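Local coordinates for UDP-N-acetylmuramate-alanine ligase MurC (Thermotoga maritima, PDB 1J6U), which catalyses the ATP-dependent joining of L-alanine to UDP-N-acetylmuramate, a step of peptidoglycan biosynthesis in the cytoplasm, at residues E175-F180 / S207-I212; L185-A190 / V219-E224; V354-P359 / T433-V438. One frame throughout, in Å; residues are numbered along the deposited sequence.

Contact 1. Residues E175-F180 / S207-I212; sequences EFFSEF and SAFEKI
Ser178 and Ile212 mark the closest backbone approach, their CA atoms 4.7 Å apart, where the 3-10 turn 175-179 lies against one side of helix 202-214. Small side chains allow this closeness: Ser178 CB rests against the carbonyl oxygen of Ala208, and Ala208 CB points toward the turn, reaching the Phe177 ring at CE2 (3.7 Å). Phe177 carries most of the aromatic packing. With its CG between the backbone N and carbonyl carbon (chi1 85°), the ring swings out along the turn toward the helix and drives its CE1-CZ edge at a face of Phe209. This is an edge-to-face pair, centroids 4.8 Å apart and planes at 60°, with Phe177 CZ above the Phe209 ring but offset toward its rim. Both segments belong to the Mur ligase middle domain, whose central sheet contributes Leu170 and Leu185 beneath Ile212; the turn lies in the connection between strands 166-170 and 184-187, and the contact ties it to the helix following strand 184-187. Ile212, one turn beyond Ala208, spans from Phe177 to Phe180: its CG2 meets Phe177 CE1 at 4.0 Å, while CD1 reaches Phe180 CB at 4.1 Å. Toward the more exposed side the contact turns polar. Lys211 runs extended past the carbonyl of Ser178, bringing its aliphatic CG within 3.4 Å of Ser178 O, and its NZ forms a salt bridge with Glu179 OE1 (3.0 Å) through the syn lone pair. The Glu179 chain bends back at chi2 to present that oxygen. Within the turn, Glu175 O receives both Ser178 N and Ser178 OG, the hydroxyl tilted 21° from the carbonyl plane, while the Glu175 carboxylate forms a salt bridge with Arg204 of the helix.

Contact 2. Residues L185-A190 / V219-E224; sequences LIITNA and VVTFAE
Ile187 sets its CG1 beside the backbone N (chi1 -60°) and extends onward, which carries CD1 back along the sheet to Val219 CG1, 4.0 Å away; this methyl is anti to the Val219 backbone N, and the two side chains cross at a slant. Ile186, also with CG1 beside the backbone N, instead lays it alongside Val220 CB at 3.9 Å, these two side chains pointing the same way from the opposite face of the sheet. Leu185 CD2 joins the Ile187-Val219 side more loosely. Between the two faces the strands run parallel, their short axes 4.6 Å apart at closest and inclined by 10°. Leu185 O accepts from Val220 N at 2.7 Å with a nearly straight N-H...O angle of 168°, and Val220 O accepts from Ile187 N at 2.9 Å. Both carbonyls also receive a CA-H, from Val219 and Ile186 respectively. This is the parallel pairing of a beta-alpha-beta unit, strand 184-187, helix 202-214, strand 218-222: Phe209 and Ile212 of the helix cover the face carrying Leu185 and Ile187, while Thr128 and Val132 of helix 125-138 cover Ile186. Beyond Ile187 the chains diverge, the matched CA atoms lying 5.9 Å apart at Thr188 and Phe222. There Phe222 CB lies 3.1 Å from Thr188 O, and its ring passes obliquely by Asn189 CB. The polar ends of the 185-190 segment turn to the predicted ATP-binding loop: Thr188 OG1 bonds to Asp123 O, and Asn189 OD1 accepts from Asp123 N. Thus apolar strand pairing with two backbone hydrogen bonds gives way, just past the end of strand 184-187, to side-chain amide and hydroxyl groups bonded to the backbone of that predicted loop, consistent with this strand end helping to fix its position.

Contact 3. Residues V354-P359 / T433-V438; sequences VVIFQP and TVFLFV
The Phe437 ring has Ile356 CD1 over the centre of one face, a CH-pi contact with CD1 3.9 Å from the centroid and 11° off the normal. Ile356 CG2 approaches the same ring at CD2. The Phe435 ring receives Thr433 CG2 over one face, offset toward the rim, and Ile356 CD1 at its edge; its CD2 also packs obliquely on Val354 CB (3.8 Å). At the edge of the Phe357 ring, near its plane, lies Val438 O, 3.3 Å from CD1. On the sheet face of Phe357, opposite to that of Ile356 and Phe437, Val355 CG1 meets Val438 CG2 at 3.8 Å. Five hydrogen bonds join these parallel strands, including a nearly straight one from Ile356 N to Leu436 O (3.0 Å, 174° at the hydrogen). The strands are neighbours within the sheet of the glutamate ligase domain, with helices 334-347 and 443-457 on its two faces. Phe437 packs on Ile443 and Phe450 of the latter. An alanine here would probably leave Ile356 CD1 without the ring face it rests on and open a gap toward Ile443. Peptide N-H and C=O groups between the strands thus pair with each other while hydrocarbon packs on both faces, as expected for interior sheet strands.

Contacts 1 and 2 adjoin within the Mur ligase middle domain, their centres 14 Å apart: the helix of contact 1 connects the strands of contact 2 in a beta-alpha-beta unit, and 175-180 packs on that helix from the preceding loop. Phe209 CE1 touches Ala190 CB at 3.6 Å and Ile212 CG2 meets Leu185 CD2 at 3.8 Å, packing helix directly on strand segment. By nearest atoms, the Phe209 side chain comes within about 5 Å of Gly121 and that of Asn189 within about 3 Å of Thr122, both in the predicted ATP site. Contact 3, in the glutamate ligase domain, lies away from that site, its nearest atoms about 24 Å from contact 1 and about 18 Å from contact 2.

Contact 1. Residues E175-F180 / S207-I212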
loop_
_atom_site.group_PDB
_atom_site.type_symbol
_atom_site.label_atom_id
_atom_site.label_comp_id
_atom_site.label_asym_id
_atom_site.label_seq_id
_atom_site.Cartn_x
_atom_site.Cartn_y
_atom_site.Cartn_z
ATOM N N GLU A 175 -0.932 -5.878 -17.096
ATOM C CA GLU A 175 -1.374 -5.139 -18.283
ATOM C C GLU A 175 -2.908 -4.986 -18.355
ATOM O O GLU A 175 -3.431 -3.961 -18.823
ATOM C CB GLU A 175 -0.868 -5.866 -19.532
ATOM C CG GLU A 175 -1.017 -5.118 -20.850
ATOM C CD GLU A 175 -0.461 -5.923 -22.019
ATOM O OE1 GLU A 175 0.339 -5.368 -22.816
ATOM O OE2 GLU A 175 -0.829 -7.118 -22.131
ATOM N N PHE A 176 -3.618 -6.005 -17.883
ATOM C CA PHE A 176 -5.086 -6.012 -17.885
ATOM C C PHE A 176 -5.696 -4.841 -17.121
ATOM O O PHE A 176 -6.901 -4.648 -17.180
ATOM C CB PHE A 176 -5.609 -7.305 -17.255
ATOM C CG PHE A 176 -7.094 -7.527 -17.440
ATOM C CD1 PHE A 176 -7.608 -7.896 -18.677
ATOM C CD2 PHE A 176 -7.975 -7.394 -16.363
ATOM C CE1 PHE A 176 -8.986 -8.131 -18.845
ATOM C CE2 PHE A 176 -9.350 -7.625 -16.508
ATOM C CZ PHE A 176 -9.863 -7.996 -17.758
ATOM N N PHE A 177 -4.888 -4.068 -16.392
ATOM C CA PHE A 177 -5.473 -2.962 -15.639
ATOM C C PHE A 177 -6.049 -1.990 -16.631
ATOM O O PHE A 177 -7.057 -1.339 -16.355
ATOM C CB PHE A 177 -4.442 -2.287 -14.719
ATOM C CG PHE A 177 -3.609 -1.228 -15.376
ATOM C CD1 PHE A 177 -3.970 0.128 -15.269
ATOM C CD2 PHE A 177 -2.442 -1.562 -16.050
ATOM C CE1 PHE A 177 -3.174 1.139 -15.821
ATOM C CE2 PHE A 177 -1.636 -0.563 -16.608
ATOM C CZ PHE A 177 -1.997 0.796 -16.497
ATOM N N SER A 178 -5.418 -1.942 -17.799
ATOM C CA SER A 178 -5.821 -1.077 -18.917
ATOM C C SER A 178 -7.228 -1.390 -19.462
ATOM O O SER A 178 -7.753 -0.644 -20.277
ATOM C CB SER A 178 -4.836 -1.233 -20.061
ATOM O OG SER A 178 -4.988 -2.541 -20.565
ATOM N N GLU A 179 -7.812 -2.493 -19.009
ATOM C CA GLU A 179 -9.132 -2.924 -19.421
ATOM C C GLU A 179 -10.214 -2.334 -18.532
ATOM O O GLU A 179 -11.407 -2.509 -18.783
ATOM C CB GLU A 179 -9.227 -4.456 -19.373
ATOM C CG GLU A 179 -8.349 -5.156 -20.384
ATOM C CD GLU A 179 -8.657 -4.709 -21.801
ATOM O OE1 GLU A 179 -7.770 -4.099 -22.448
ATOM O OE2 GLU A 179 -9.796 -4.965 -22.259
ATOM N N PHE A 180 -9.803 -1.659 -17.474
ATOM C CA PHE A 180 -10.763 -1.026 -16.584
ATOM C C PHE A 180 -11.141 0.322 -17.192
ATOM O O PHE A 180 -10.401 0.897 -17.992
ATOM C CB PHE A 180 -10.148 -0.795 -15.181
ATOM C CG PHE A 180 -10.069 -2.029 -14.357
ATOM C CD1 PHE A 180 -9.195 -3.061 -14.699
ATOM C CD2 PHE A 180 -10.929 -2.214 -13.282
ATOM C CE1 PHE A 180 -9.204 -4.265 -13.971
ATOM C CE2 PHE A 180 -10.935 -3.414 -12.554
ATOM C CZ PHE A 180 -10.079 -4.432 -12.900
ATOM N N SER A 207 1.054 2.111 -23.735
ATOM C CA SER A 207 -0.239 1.871 -24.355
ATOM C C SER A 207 -1.300 1.531 -23.345
ATOM O O SER A 207 -2.453 1.951 -23.490
ATOM C CB SER A 207 -0.144 0.750 -25.393
ATOM O OG SER A 207 0.799 1.086 -26.394
ATOM N N ALA A 208 -0.920 0.742 -22.346
ATOM C CA ALA A 208 -1.847 0.364 -21.282
ATOM C C ALA A 208 -2.397 1.624 -20.608
ATOM O O ALA A 208 -3.602 1.730 -20.377
ATOM C CB ALA A 208 -1.148 -0.497 -20.274
ATOM N N PHE A 209 -1.533 2.591 -20.309
ATOM C CA PHE A 209 -2.016 3.816 -19.677
ATOM C C PHE A 209 -2.866 4.634 -20.629
ATOM O O PHE A 209 -3.942 5.130 -20.257
ATOM C CB PHE A 209 -0.853 4.652 -19.141
ATOM C CG PHE A 209 -0.321 4.138 -17.853
ATOM C CD1 PHE A 209 0.890 3.459 -17.806
ATOM C CD2 PHE A 209 -1.080 4.244 -16.698
ATOM C CE1 PHE A 209 1.337 2.889 -16.630
ATOM C CE2 PHE A 209 -0.653 3.679 -15.511
ATOM C CZ PHE A 209 0.561 2.998 -15.474
ATOM N N GLU A 210 -2.373 4.758 -21.854
ATOM C CA GLU A 210 -3.071 5.476 -22.912
ATOM C C GLU A 210 -4.540 5.021 -22.951
ATOM O O GLU A 210 -5.490 5.822 -22.861
ATOM C CB GLU A 210 -2.415 5.148 -24.246
ATOM C CG GLU A 210 -2.223 6.326 -25.136
ATOM C CD GLU A 210 -0.873 6.948 -24.928
ATOM O OE1 GLU A 210 0.106 6.168 -24.905
ATOM O OE2 GLU A 210 -0.791 8.197 -24.798
ATOM N N LYS A 211 -4.684 3.713 -23.062
ATOM C CA LYS A 211 -5.950 3.019 -23.107
ATOM C C LYS A 211 -6.877 3.241 -21.921
ATOM O O LYS A 211 -8.069 3.529 -22.115
ATOM C CB LYS A 211 -5.702 1.513 -23.274
ATOM C CG LYS A 211 -6.998 0.696 -23.286
ATOM C CD LYS A 211 -6.762 -0.726 -23.750
ATOM C CE LYS A 211 -8.063 -1.342 -24.211
ATOM N NZ LYS A 211 -7.812 -2.587 -24.990
ATOM N N ILE A 212 -6.369 3.102 -20.694
ATOM C CA ILE A 212 -7.279 3.309 -19.571
ATOM C C ILE A 212 -7.652 4.785 -19.508
ATOM O O ILE A 212 -8.797 5.123 -19.188
ATOM C CB ILE A 212 -6.702 2.834 -18.216
ATOM C CG1 ILE A 212 -7.809 2.869 -17.177
ATOM C CG2 ILE A 212 -5.528 3.699 -17.776
ATOM C CD1 ILE A 212 -7.422 2.248 -15.910
#

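Contact 2. Residues L185-A190 / V219-E224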
loop_
_atom_site.group_PDB
_atom_site.type_symbol
_atom_site.label_atom_id
_atom_site.label_comp_id
_atom_site.label_asym_id
_atom_site.label_seq_id
_atom_site.Cartn_x
_atom_site.Cartn_y
_atom_site.Cartn_z
ATOM N N LEU A 185 -9.687 8.442 -12.482
ATOM C CA LEU A 185 -8.484 7.701 -12.296
ATOM C C LEU A 185 -7.328 8.629 -11.895
ATOM O O LEU A 185 -7.044 9.636 -12.588
ATOM C CB LEU A 185 -8.113 7.019 -13.596
ATOM C CG LEU A 185 -6.685 6.489 -13.613
ATOM C CD1 LEU A 185 -6.683 5.189 -12.802
ATOM C CD2 LEU A 185 -6.188 6.271 -15.054
ATOM N N ILE A 186 -6.695 8.327 -10.755
ATOM C CA ILE A 186 -5.495 9.074 -10.377
ATOM C C ILE A 186 -4.341 8.133 -10.766
ATOM O O ILE A 186 -4.379 6.919 -10.484
ATOM C CB ILE A 186 -5.366 9.326 -8.868
ATOM C CG1 ILE A 186 -6.389 10.354 -8.393
ATOM C CG2 ILE A 186 -3.964 9.819 -8.564
ATOM C CD1 ILE A 186 -6.371 10.580 -6.849
ATOM N N ILE A 187 -3.352 8.672 -11.460
ATOM C CA ILE A 187 -2.186 7.883 -11.828
ATOM C C ILE A 187 -1.097 8.613 -11.061
ATOM O O ILE A 187 -0.696 9.707 -11.473
ATOM C CB ILE A 187 -1.836 7.978 -13.324
ATOM C CG1 ILE A 187 -2.995 7.469 -14.190
ATOM C CG2 ILE A 187 -0.571 7.168 -13.602
ATOM C CD1 ILE A 187 -2.710 7.585 -15.715
ATOM N N THR A 188 -0.623 8.013 -9.961
ATOM C CA THR A 188 0.401 8.647 -9.099
ATOM C C THR A 188 1.687 8.922 -9.836
ATOM O O THR A 188 2.290 9.990 -9.674
ATOM C CB THR A 188 0.746 7.774 -7.901
ATOM O OG1 THR A 188 1.064 6.462 -8.377
ATOM C CG2 THR A 188 -0.413 7.690 -6.941
ATOM N N ASN A 189 2.105 7.939 -10.633
ATOM C CA ASN A 189 3.325 8.023 -11.458
ATOM C C ASN A 189 3.382 6.681 -12.144
ATOM O O ASN A 189 2.620 5.767 -11.816
ATOM C CB ASN A 189 4.584 8.187 -10.615
ATOM C CG ASN A 189 4.627 7.188 -9.474
ATOM O OD1 ASN A 189 4.428 5.984 -9.671
ATOM N ND2 ASN A 189 4.854 7.682 -8.270
ATOM N N ALA A 190 4.299 6.551 -13.079
ATOM C CA ALA A 190 4.414 5.319 -13.850
ATOM C C ALA A 190 5.875 5.225 -14.274
ATOM O O ALA A 190 6.278 5.767 -15.314
ATOM C CB ALA A 190 3.490 5.390 -15.090
ATOM N N VAL A 219 -8.907 12.042 -15.637
ATOM C CA VAL A 219 -7.655 11.435 -15.271
ATOM C C VAL A 219 -6.810 12.456 -14.523
ATOM O O VAL A 219 -6.618 13.576 -15.005
ATOM C CB VAL A 219 -6.882 10.938 -16.543
ATOM C CG1 VAL A 219 -5.510 10.420 -16.160
ATOM C CG2 VAL A 219 -7.654 9.810 -17.222
ATOM N N VAL A 220 -6.339 12.096 -13.321
ATOM C CA VAL A 220 -5.469 13.014 -12.591
ATOM C C VAL A 220 -4.091 12.431 -12.786
ATOM O O VAL A 220 -3.860 11.219 -12.674
ATOM C CB VAL A 220 -5.807 13.150 -11.092
ATOM C CG1 VAL A 220 -4.724 13.943 -10.414
ATOM C CG2 VAL A 220 -7.149 13.909 -10.920
ATOM N N THR A 221 -3.154 13.309 -13.045
ATOM C CA THR A 221 -1.852 12.837 -13.346
ATOM C C THR A 221 -0.740 13.683 -12.746
ATOM O O THR A 221 -0.925 14.881 -12.466
ATOM C CB THR A 221 -1.776 12.758 -14.867
ATOM O OG1 THR A 221 -1.354 11.455 -15.239
ATOM C CG2 THR A 221 -0.888 13.830 -15.439
ATOM N N PHE A 222 0.408 13.031 -12.549
ATOM C CA PHE A 222 1.603 13.642 -11.983
ATOM C C PHE A 222 2.332 14.425 -13.085
ATOM O O PHE A 222 2.917 13.856 -14.020
ATOM C CB PHE A 222 2.501 12.550 -11.366
ATOM C CG PHE A 222 3.744 13.080 -10.731
ATOM C CD1 PHE A 222 3.726 14.285 -10.034
ATOM C CD2 PHE A 222 4.941 12.374 -10.824
ATOM C CE1 PHE A 222 4.882 14.788 -9.442
ATOM C CE2 PHE A 222 6.105 12.861 -10.236
ATOM C CZ PHE A 222 6.076 14.075 -9.545
ATOM N N ALA A 223 2.270 15.746 -12.958
ATOM C CA ALA A 223 2.852 16.648 -13.936
ATOM C C ALA A 223 4.314 16.385 -14.209
ATOM O O ALA A 223 4.829 16.770 -15.255
ATOM C CB ALA A 223 2.644 18.099 -13.502
ATOM N N GLU A 224 4.986 15.713 -13.283
ATOM C CA GLU A 224 6.392 15.460 -13.481
ATOM C C GLU A 224 6.701 14.038 -13.893
ATOM O O GLU A 224 7.846 13.690 -14.061
ATOM C CB GLU A 224 7.172 15.871 -12.233
ATOM C CG GLU A 224 7.616 17.351 -12.261
ATOM C CD GLU A 224 7.236 18.147 -10.988
ATOM O OE1 GLU A 224 6.988 17.518 -9.931
ATOM O OE2 GLU A 224 7.202 19.406 -11.037
#

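Contact 3. Residues V354-P359 / T433-V438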
loop_
_atom_site.group_PDB
_atom_site.type_symbol
_atom_site.label_atom_id
_atom_site.label_comp_id
_atom_site.label_asym_id
_atom_site.label_seq_id
_atom_site.Cartn_x
_atom_site.Cartn_y
_atom_site.Cartn_z
ATOM N N VAL A 354 16.970 4.172 14.665
ATOM C CA VAL A 354 17.489 2.814 14.528
ATOM C C VAL A 354 16.705 2.039 13.477
ATOM O O VAL A 354 15.495 1.832 13.613
ATOM C CB VAL A 354 17.382 2.038 15.834
ATOM C CG1 VAL A 354 17.834 0.623 15.601
ATOM C CG2 VAL A 354 18.227 2.708 16.901
ATOM N N VAL A 355 17.396 1.630 12.422
ATOM C CA VAL A 355 16.762 0.875 11.359
ATOM C C VAL A 355 17.111 -0.604 11.449
ATOM O O VAL A 355 18.275 -0.971 11.549
ATOM C CB VAL A 355 17.194 1.375 9.998
ATOM C CG1 VAL A 355 16.453 0.617 8.901
ATOM C CG2 VAL A 355 16.934 2.838 9.902
ATOM N N ILE A 356 16.076 -1.430 11.471
ATOM C CA ILE A 356 16.184 -2.870 11.468
ATOM C C ILE A 356 15.604 -3.171 10.070
ATOM O O ILE A 356 14.387 -3.098 9.841
ATOM C CB ILE A 356 15.307 -3.492 12.553
ATOM C CG1 ILE A 356 15.787 -3.017 13.933
ATOM C CG2 ILE A 356 15.379 -5.010 12.449
ATOM C CD1 ILE A 356 14.976 -1.870 14.494
ATOM N N PHE A 357 16.486 -3.485 9.134
ATOM C CA PHE A 357 16.090 -3.702 7.757
ATOM C C PHE A 357 16.194 -5.108 7.213
ATOM O O PHE A 357 17.269 -5.705 7.224
ATOM C CB PHE A 357 16.926 -2.769 6.891
ATOM C CG PHE A 357 16.746 -2.969 5.415
ATOM C CD1 PHE A 357 15.483 -2.913 4.839
ATOM C CD2 PHE A 357 17.851 -3.142 4.589
ATOM C CE1 PHE A 357 15.326 -3.021 3.452
ATOM C CE2 PHE A 357 17.708 -3.249 3.213
ATOM C CZ PHE A 357 16.442 -3.188 2.642
ATOM N N GLN A 358 15.081 -5.624 6.710
ATOM C CA GLN A 358 15.059 -6.956 6.110
ATOM C C GLN A 358 14.990 -6.731 4.600
ATOM O O GLN A 358 13.943 -6.393 4.089
ATOM C CB GLN A 358 13.835 -7.726 6.599
ATOM C CG GLN A 358 13.584 -9.060 5.893
ATOM C CD GLN A 358 12.276 -9.712 6.329
ATOM O OE1 GLN A 358 11.190 -9.129 6.186
ATOM N NE2 GLN A 358 12.372 -10.929 6.859
ATOM N N PRO A 359 16.112 -6.897 3.873
ATOM C CA PRO A 359 16.126 -6.688 2.418
ATOM C C PRO A 359 15.125 -7.606 1.735
ATOM O O PRO A 359 14.713 -8.632 2.282
ATOM C CB PRO A 359 17.572 -6.990 2.028
ATOM C CG PRO A 359 18.339 -6.804 3.294
ATOM C CD PRO A 359 17.411 -7.405 4.329
ATOM N N THR A 433 14.237 7.231 21.257
ATOM C CA THR A 433 14.672 6.482 20.110
ATOM C C THR A 433 13.511 5.996 19.317
ATOM O O THR A 433 12.455 5.620 19.854
ATOM C CB THR A 433 15.535 5.248 20.528
ATOM O OG1 THR A 433 16.712 5.706 21.193
ATOM C CG2 THR A 433 15.973 4.455 19.312
ATOM N N VAL A 434 13.716 6.036 18.013
ATOM C CA VAL A 434 12.715 5.576 17.099
ATOM C C VAL A 434 13.266 4.331 16.462
ATOM O O VAL A 434 14.336 4.360 15.860
ATOM C CB VAL A 434 12.453 6.595 15.987
ATOM C CG1 VAL A 434 11.622 5.916 14.869
ATOM C CG2 VAL A 434 11.725 7.829 16.572
ATOM N N PHE A 435 12.539 3.235 16.607
ATOM C CA PHE A 435 12.965 1.994 15.984
ATOM C C PHE A 435 12.099 1.790 14.748
ATOM O O PHE A 435 10.873 1.586 14.834
ATOM C CB PHE A 435 12.787 0.807 16.936
ATOM C CG PHE A 435 13.549 0.944 18.183
ATOM C CD1 PHE A 435 12.959 1.488 19.300
ATOM C CD2 PHE A 435 14.880 0.551 18.244
ATOM C CE1 PHE A 435 13.688 1.647 20.493
ATOM C CE2 PHE A 435 15.610 0.706 19.413
ATOM C CZ PHE A 435 15.014 1.257 20.547
ATOM N N LEU A 436 12.741 1.875 13.595
ATOM C CA LEU A 436 12.039 1.673 12.343
ATOM C C LEU A 436 12.296 0.259 11.831
ATOM O O LEU A 436 13.426 -0.059 11.430
ATOM C CB LEU A 436 12.559 2.621 11.275
ATOM C CG LEU A 436 12.574 4.102 11.538
ATOM C CD1 LEU A 436 13.406 4.797 10.433
ATOM C CD2 LEU A 436 11.146 4.590 11.596
ATOM N N PHE A 437 11.261 -0.573 11.841
ATOM C CA PHE A 437 11.367 -1.914 11.307
ATOM C C PHE A 437 10.947 -1.826 9.823
ATOM O O PHE A 437 9.762 -1.773 9.482
ATOM C CB PHE A 437 10.451 -2.849 12.061
ATOM C CG PHE A 437 10.991 -3.260 13.362
ATOM C CD1 PHE A 437 10.885 -2.423 14.464
ATOM C CD2 PHE A 437 11.608 -4.503 13.505
ATOM C CE1 PHE A 437 11.375 -2.825 15.696
ATOM C CE2 PHE A 437 12.104 -4.905 14.735
ATOM C CZ PHE A 437 11.984 -4.068 15.831
ATOM N N VAL A 438 11.944 -1.848 8.957
ATOM C CA VAL A 438 11.754 -1.690 7.537
ATOM C C VAL A 438 11.807 -2.899 6.631
ATOM O O VAL A 438 12.801 -3.618 6.607
ATOM C CB VAL A 438 12.798 -0.719 7.032
ATOM C CG1 VAL A 438 12.524 -0.365 5.558
ATOM C CG2 VAL A 438 12.816 0.494 7.970
#